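Local coordinates for protein SUBA (Escherichia coli, PDB 2IY9) that cleaves the host endoplasmic reticulum chaperone BiP at a single site, as the subtilase-type serine protease subunit of an AB5 cytotoxin, at residues S49-G54 and I147-G152. Residues are numbered along the deposited sequence; the frame is centred on the assembly and turned at random.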
loop_
_atom_site.group_PDB
_atom_site.type_symbol
_atom_site.label_atom_id
_atom_site.label_comp_id
_atom_site.label_asym_id
_atom_site.label_seq_id
_atom_site.Cartn_x
_atom_site.Cartn_y
_atom_site.Cartn_z
ATOM N N SER A 49 -1.602 -8.796 -0.787
ATOM C CA SER A 49 -2.974 -8.649 -1.241
ATOM C C SER A 49 -3.110 -7.325 -2.009
ATOM O O SER A 49 -2.682 -6.276 -1.531
ATOM C CB SER A 49 -3.916 -8.720 -0.034
ATOM O OG SER A 49 -5.268 -8.808 -0.464
ATOM N N VAL A 50 -3.660 -7.382 -3.217
ATOM C CA VAL A 50 -3.904 -6.161 -3.983
ATOM C C VAL A 50 -5.414 -5.978 -4.124
ATOM O O VAL A 50 -6.062 -6.624 -4.968
ATOM C CB VAL A 50 -3.160 -6.137 -5.338
ATOM C CG1 VAL A 50 -3.628 -4.955 -6.208
ATOM C CG2 VAL A 50 -1.669 -6.041 -5.109
ATOM N N VAL A 51 -5.957 -5.121 -3.255
ATOM C CA VAL A 51 -7.395 -4.860 -3.185
ATOM C C VAL A 51 -7.623 -3.637 -4.076
ATOM O O VAL A 51 -7.243 -2.496 -3.738
ATOM C CB VAL A 51 -7.873 -4.645 -1.726
ATOM C CG1 VAL A 51 -9.407 -4.512 -1.667
ATOM C CG2 VAL A 51 -7.407 -5.809 -0.830
ATOM N N ASP A 52 -8.203 -3.888 -5.246
ATOM C CA ASP A 52 -8.123 -2.914 -6.328
ATOM C C ASP A 52 -9.070 -3.267 -7.472
ATOM O O ASP A 52 -10.095 -3.915 -7.254
ATOM C CB ASP A 52 -6.660 -2.829 -6.804
ATOM C CG ASP A 52 -6.258 -1.427 -7.223
ATOM O OD1 ASP A 52 -6.833 -0.931 -8.223
ATOM O OD2 ASP A 52 -5.370 -0.831 -6.560
ATOM N N SER A 53 -8.726 -2.841 -8.688
ATOM C CA SER A 53 -9.624 -2.961 -9.834
ATOM C C SER A 53 -9.402 -4.241 -10.658
ATOM O O SER A 53 -9.963 -4.385 -11.745
ATOM C CB SER A 53 -9.466 -1.731 -10.726
ATOM O OG SER A 53 -8.186 -1.711 -11.338
ATOM N N GLY A 54 -8.587 -5.162 -10.136
ATOM C CA GLY A 54 -8.272 -6.416 -10.833
ATOM C C GLY A 54 -6.887 -6.372 -11.457
ATOM O O GLY A 54 -6.390 -5.301 -11.827
ATOM N N ILE A 147 -1.633 -6.082 3.170
ATOM C CA ILE A 147 -2.800 -5.802 2.350
ATOM C C ILE A 147 -2.716 -4.397 1.748
ATOM O O ILE A 147 -2.796 -3.394 2.463
ATOM C CB ILE A 147 -4.109 -5.942 3.190
ATOM C CG1 ILE A 147 -4.199 -7.336 3.843
ATOM C CG2 ILE A 147 -5.347 -5.676 2.331
ATOM C CD1 ILE A 147 -5.212 -7.389 4.989
ATOM N N ASN A 148 -2.571 -4.338 0.425
ATOM C CA ASN A 148 -2.413 -3.071 -0.285
ATOM C C ASN A 148 -3.738 -2.513 -0.761
ATOM O O ASN A 148 -4.461 -3.146 -1.551
ATOM C CB ASN A 148 -1.478 -3.245 -1.478
ATOM C CG ASN A 148 -1.167 -1.929 -2.169
ATOM O OD1 ASN A 148 -1.873 -1.498 -3.104
ATOM N ND2 ASN A 148 -0.133 -1.263 -1.691
ATOM N N ILE A 149 -4.047 -1.312 -0.280
ATOM C CA ILE A 149 -5.256 -0.614 -0.683
ATOM C C ILE A 149 -4.862 0.767 -1.229
ATOM O O ILE A 149 -4.879 1.771 -0.512
ATOM C CB ILE A 149 -6.277 -0.535 0.482
ATOM C CG1 ILE A 149 -6.443 -1.938 1.108
ATOM C CG2 ILE A 149 -7.614 0.071 -0.011
ATOM C CD1 ILE A 149 -7.677 -2.159 1.972
ATOM N N SER A 150 -4.492 0.781 -2.506
ATOM C CA SER A 150 -4.111 2.000 -3.218
ATOM C C SER A 150 -5.362 2.758 -3.681
ATOM O O SER A 150 -5.609 2.920 -4.881
ATOM C CB SER A 150 -3.229 1.657 -4.423
ATOM O OG SER A 150 -1.906 1.349 -4.036
ATOM N N GLY A 151 -6.153 3.206 -2.713
ATOM C CA GLY A 151 -7.416 3.882 -2.977
ATOM C C GLY A 151 -8.325 3.627 -1.800
ATOM O O GLY A 151 -7.874 3.608 -0.651
ATOM N N GLY A 152 -9.600 3.397 -2.089
ATOM C CA GLY A 152 -10.561 3.107 -1.043
ATOM C C GLY A 152 -11.903 3.761 -1.275
ATOM O O GLY A 152 -12.229 4.162 -2.395
HETATM O O HOH W 1 -4.540 -1.612 -4.119
#
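Strands 49-52 and 147-149 run parallel, their axes 4.8 Å apart at closest and splayed by 24°. Asn148 faces strand 49-52 with both its N and its O, bracketing Val50: its N gives a hydrogen to Ser49 O over 2.8 Å, and its O takes one from Val51 N at 3.0 Å, nearly along the C=O axis. Beyond Val51 the strands part, and water 1 fills the wedge, accepting from Ser150 N at 2.9 Å and lying 2.7 Å from Asp52 OD2 and close to Asn148 OD1, a possible donor to both. These are adjacent central strands of the seven-stranded parallel sheet of the subtilisin-like fold, and their C-terminal ends lead into the catalytic cleft. Asp52, inferred to be the charge-relay aspartate, lies beside His89. Its OD1 accepts from Ser53 N at 2.7 Å, though OD1 is modelled less certainly, so backbone and water probably steady the carboxylate. Ser150, at the centre of an inverse gamma turn, gives its O to His89 NE2 and bonds through OG to Ser272 O, touching both other inferred charge-relay residues. Asn148, on the face shared with Val50, CG anti to the backbone N (chi1 -174°), sends ND2 to Ser279 OG. The opposite face, with Ser49 (OG bonded to Glu144) and Ile147, is mostly apolar and meets helix 125-134: Val51 CG2 and Ile147 CG2 lie side by side at 3.8 Å.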